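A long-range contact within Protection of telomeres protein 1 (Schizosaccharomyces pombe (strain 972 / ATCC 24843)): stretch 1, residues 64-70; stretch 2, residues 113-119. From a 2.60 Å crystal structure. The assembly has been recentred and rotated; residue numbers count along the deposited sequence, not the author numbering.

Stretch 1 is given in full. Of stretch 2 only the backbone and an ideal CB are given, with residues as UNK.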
ATOM      1  N   SER A  64       5.664  -1.537  12.555  1.00 25.63           N
ATOM      2  CA  SER A  64       6.787  -2.464  12.522  1.00 26.32           C
ATOM      3  C   SER A  64       6.780  -3.223  11.209  1.00 25.64           C
ATOM      4  O   SER A  64       5.772  -3.836  10.866  1.00 27.26           O
ATOM      5  CB  SER A  64       6.746  -3.459  13.635  1.00 28.35           C
ATOM      6  OG  SER A  64       6.762  -2.794  14.874  1.00 36.00           O
ATOM      7  N   LEU A  65       7.930  -3.225  10.527  1.00 25.37           N
ATOM      8  CA  LEU A  65       8.123  -4.048   9.344  1.00 24.87           C
ATOM      9  C   LEU A  65       8.067  -5.518   9.744  1.00 24.88           C
ATOM     10  O   LEU A  65       7.838  -6.395   8.912  1.00 25.85           O
ATOM     11  CB  LEU A  65       9.467  -3.695   8.702  1.00 25.89           C
ATOM     12  CG  LEU A  65       9.571  -2.278   8.145  1.00 28.94           C
ATOM     13  CD1 LEU A  65      10.663  -2.201   7.092  1.00 33.35           C
ATOM     14  CD2 LEU A  65       8.249  -1.835   7.541  1.00 29.58           C
ATOM     15  N   THR A  66       8.247  -5.759  11.042  1.00 23.86           N
ATOM     16  CA  THR A  66       8.180  -7.081  11.637  1.00 23.80           C
ATOM     17  C   THR A  66       6.773  -7.658  11.489  1.00 23.82           C
ATOM     18  O   THR A  66       6.584  -8.870  11.579  1.00 24.65           O
ATOM     19  CB  THR A  66       8.730  -6.988  13.060  1.00 23.82           C
ATOM     20  OG1 THR A  66      10.068  -7.461  12.915  1.00 23.80           O
ATOM     21  CG2 THR A  66       7.964  -7.799  14.076  1.00 25.16           C
ATOM     22  N   GLN A  67       5.798  -6.779  11.228  1.00 22.91           N
ATOM     23  CA  GLN A  67       4.403  -7.181  11.175  1.00 23.89           C
ATOM     24  C   GLN A  67       3.872  -7.042   9.750  1.00 22.59           C
ATOM     25  O   GLN A  67       2.662  -7.042   9.537  1.00 22.69           O
ATOM     26  CB  GLN A  67       3.579  -6.378  12.186  1.00 24.66           C
ATOM     27  CG  GLN A  67       4.024  -6.574  13.629  1.00 26.57           C
ATOM     28  CD  GLN A  67       3.140  -5.887  14.644  1.00 29.46           C
ATOM     29  OE1 GLN A  67       3.620  -5.202  15.543  1.00 33.34           O
ATOM     30  NE2 GLN A  67       1.836  -6.080  14.523  1.00 32.39           N
ATOM     31  N   PHE A  68       4.783  -6.951   8.772  1.00 21.32           N
ATOM     32  CA  PHE A  68       4.394  -6.747   7.384  1.00 21.24           C
ATOM     33  C   PHE A  68       3.870  -8.032   6.740  1.00 22.66           C
ATOM     34  O   PHE A  68       3.299  -7.980   5.656  1.00 25.26           O
ATOM     35  CB  PHE A  68       5.535  -6.121   6.582  1.00 19.37           C
ATOM     36  CG  PHE A  68       5.418  -4.632   6.377  1.00 18.39           C
ATOM     37  CD1 PHE A  68       4.994  -3.796   7.406  1.00 18.09           C
ATOM     38  CD2 PHE A  68       5.747  -4.060   5.153  1.00 17.80           C
ATOM     39  CE1 PHE A  68       4.892  -2.426   7.209  1.00 17.52           C
ATOM     40  CE2 PHE A  68       5.646  -2.691   4.958  1.00 17.07           C
ATOM     41  CZ  PHE A  68       5.221  -1.876   5.986  1.00 17.04           C
ATOM     42  N   ALA A  69       4.079  -9.184   7.385  1.00 22.94           N
ATOM     43  CA  ALA A  69       3.431 -10.416   6.959  1.00 24.77           C
ATOM     44  C   ALA A  69       2.601 -10.958   8.117  1.00 26.08           C
ATOM     45  O   ALA A  69       3.059 -10.952   9.259  1.00 27.13           O
ATOM     46  CB  ALA A  69       4.446 -11.432   6.488  1.00 23.59           C
ATOM     47  N   VAL A  70       1.387 -11.426   7.808  1.00 28.04           N
ATOM     48  CA  VAL A  70       0.484 -11.930   8.832  1.00 30.33           C
ATOM     49  C   VAL A  70       0.202 -13.408   8.583  1.00 32.40           C
ATOM     50  O   VAL A  70       0.345 -13.896   7.465  1.00 32.52           O
ATOM     51  CB  VAL A  70      -0.821 -11.110   8.905  1.00 30.47           C
ATOM     52  CG1 VAL A  70      -0.565  -9.671   9.336  1.00 29.98           C
ATOM     53  CG2 VAL A  70      -1.604 -11.158   7.601  1.00 29.78           C
ATOM     54  N   UNK A 113      10.248 -13.278   1.246  1.00 31.59           N
ATOM     55  CA  UNK A 113       9.024 -14.059   1.193  1.00 31.25           C
ATOM     56  C   UNK A 113       8.232 -13.843   2.479  1.00 28.11           C
ATOM     57  O   UNK A 113       8.812 -13.567   3.529  1.00 28.96           O
ATOM     58  CB  UNK A 113       9.332 -15.543   0.985  1.00 31.25           C
ATOM     59  N   UNK A 114       6.885 -13.966   2.452  1.00 27.16           N
ATOM     60  CA  UNK A 114       6.092 -13.860   3.674  1.00 27.56           C
ATOM     61  C   UNK A 114       6.436 -14.990   4.636  1.00 28.25           C
ATOM     62  O   UNK A 114       6.542 -16.149   4.238  1.00 30.37           O
ATOM     63  CB  UNK A 114       4.597 -13.878   3.348  1.00 27.56           C
ATOM     64  N   UNK A 115       6.626 -14.619   5.901  1.00 27.49           N
ATOM     65  CA  UNK A 115       6.905 -15.534   6.991  1.00 28.45           C
ATOM     66  C   UNK A 115       6.775 -14.739   8.286  1.00 27.66           C
ATOM     67  O   UNK A 115       6.397 -13.571   8.253  1.00 28.63           O
ATOM     68  CB  UNK A 115       8.289 -16.172   6.854  1.00 28.45           C
ATOM     69  N   UNK A 116       7.072 -15.375   9.419  1.00 27.23           N
ATOM     70  CA  UNK A 116       7.198 -14.654  10.673  1.00 25.13           C
ATOM     71  C   UNK A 116       8.467 -13.807  10.603  1.00 23.69           C
ATOM     72  O   UNK A 116       9.572 -14.338  10.659  1.00 23.99           O
ATOM     73  CB  UNK A 116       7.231 -15.612  11.866  1.00 25.13           C
ATOM     74  N   UNK A 117       8.306 -12.487  10.468  1.00 21.35           N
ATOM     75  CA  UNK A 117       9.424 -11.601  10.184  1.00 20.38           C
ATOM     76  C   UNK A 117      10.288 -11.409  11.438  1.00 20.34           C
ATOM     77  O   UNK A 117      11.501 -11.195  11.342  1.00 20.17           O
ATOM     78  CB  UNK A 117       8.917 -10.252   9.670  1.00 20.38           C
ATOM     79  N   UNK A 118       9.667 -11.502  12.622  1.00 20.90           N
ATOM     80  CA  UNK A 118      10.406 -11.406  13.873  1.00 21.95           C
ATOM     81  C   UNK A 118      11.476 -12.495  13.948  1.00 22.42           C
ATOM     82  O   UNK A 118      12.566 -12.240  14.456  1.00 23.02           O
ATOM     83  CB  UNK A 118       9.454 -11.510  15.066  1.00 21.95           C
ATOM     84  N   UNK A 119      11.165 -13.690  13.426  1.00 23.59           N
ATOM     85  CA  UNK A 119      12.109 -14.802  13.388  1.00 25.95           C
ATOM     86  C   UNK A 119      13.094 -14.688  12.218  1.00 26.16           C
ATOM     87  O   UNK A 119      13.962 -15.550  12.077  1.00 27.80           O
ATOM     88  CB  UNK A 119      11.347 -16.126  13.297  1.00 25.95           C
TER

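Stretch 1 opens with a tight turn, held by backbone hydrogen bonds from Gln67 N to Ser64 O (3.0 Å) and from Phe68 N to Leu65 O (3.1 Å), and leaves it as a strand at Ala69. What it offers across the gap is a row of carbonyl oxygens, the methyl groups of Thr66 and Ala69, and the CB of Phe68.

Position 113 is extended, with phi/psi of -127/152, and its CA-to-CB bond points away; no atom of stretch 1 lies within 5.5 Å of the ideal CB. Nearly any side chain would be tolerated, polar ones included. The deposited residue is Gln113, whose NE2 is hydrogen-bonded elsewhere in the structure.

At position 114 the bond runs sideways, and the ideal CB sits 4.0 Å from Ala69 CB. A small or compact apolar group would suit a methyl neighbour, and phi of -64 with psi of 134 admits proline among several choices. Proline it is: Pro114 CB lies 4.2 Å from Ala69 CB, a modest apolar contact, and Pro114 CA approaches the same methyl at 4.1 Å.

Position 115 is almost fully extended and its CB points away, so stretch 1 asks little of the side chain; small or medium residues, polar or not, would do. Its backbone does more, since the carbonyl O comes within 3.4 Å of Ala69 CB. Cys115 fills the position, with chi1 in p; its CB stays 6.1 Å from Ala69 CB.

Position 116 also turns its CB away, into space that stretch 1 does not occupy, and many residues would fit. The deposited one is Asn116, whose backbone O accepts a weak hydrogen bond from the N of position 119 (3.3 Å).

Position 117 is where the contact becomes selective. Its CA-to-CB bond points toward stretch 1, and the ideal CB is already 3.3 Å from Thr66 O and 4.1 Å from Leu65 O. Beyond it lies a path past the turn to Ala69, lined by carbonyls, backbone and CB atoms. A medium aliphatic chain suits this path; leucine, isoleucine or methionine are reasonable candidates, while an acidic group would meet carbonyl oxygens. Leu117 takes it, with chi1 of -100° and chi2 of 5°, both between wells. Its CD2 reaches Leu65 O at 3.4 Å, Ala69 CB at 3.8 Å and Phe68 CB at 4.1 Å. No direct hydrogen bond joins the stretches, but water 1 accepts from Leu117 N (3.0 Å) and lies within donating reach of Thr66 O (2.7 Å) and Ala69 O (2.8 Å), linking the backbones.

At position 118 CB runs sideways, 4.1 Å from Thr66 CG2. A small residue is enough to meet that methyl, though other side chains could be accommodated if they turned outward. Ala118 supplies just a methyl, its CB 4.1 Å from Thr66 CG2.

Position 119 is out of reach, leaving stretch 1 no say in its identity; Asp119 is deposited.

Stretch 2 (113-119) QPCNLAD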
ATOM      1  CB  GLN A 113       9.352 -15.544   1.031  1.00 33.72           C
ATOM      2  CG  GLN A 113      10.038 -15.890  -0.283  1.00 36.61           C
ATOM      3  CD  GLN A 113       9.203 -15.531  -1.489  1.00 37.97           C
ATOM      4  OE1 GLN A 113       7.987 -15.719  -1.521  1.00 40.64           O
ATOM      5  NE2 GLN A 113       9.862 -14.989  -2.497  1.00 40.22           N
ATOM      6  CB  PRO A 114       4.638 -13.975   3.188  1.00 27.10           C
ATOM      7  CG  PRO A 114       4.740 -14.666   1.851  1.00 27.46           C
ATOM      8  CD  PRO A 114       6.059 -14.207   1.261  1.00 27.71           C
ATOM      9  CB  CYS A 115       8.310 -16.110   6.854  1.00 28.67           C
ATOM     10  SG  CYS A 115       9.589 -14.832   6.738  1.00 29.39           S
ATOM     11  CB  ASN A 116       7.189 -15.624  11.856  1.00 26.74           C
ATOM     12  CG  ASN A 116       6.935 -14.927  13.172  1.00 27.43           C
ATOM     13  OD1 ASN A 116       5.961 -15.221  13.858  1.00 30.15           O
ATOM     14  ND2 ASN A 116       7.805 -13.999  13.531  1.00 27.08           N
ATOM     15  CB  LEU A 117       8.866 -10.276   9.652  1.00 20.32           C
ATOM     16  CG  LEU A 117       8.879 -10.016   8.139  1.00 20.19           C
ATOM     17  CD1 LEU A 117       9.354 -11.195   7.306  1.00 21.63           C
ATOM     18  CD2 LEU A 117       7.533  -9.508   7.643  1.00 20.12           C
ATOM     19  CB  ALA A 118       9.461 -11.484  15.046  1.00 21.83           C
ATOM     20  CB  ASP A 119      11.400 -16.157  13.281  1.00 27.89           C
ATOM     21  CG  ASP A 119      10.434 -16.473  14.414  1.00 29.09           C
ATOM     22  OD1 ASP A 119      10.644 -15.960  15.546  1.00 30.59           O
ATOM     23  OD2 ASP A 119       9.473 -17.232  14.153  1.00 29.70           O
TER
HETATM   24  O   HOH W   1       5.704 -11.106  10.257  1.00 31.32           O
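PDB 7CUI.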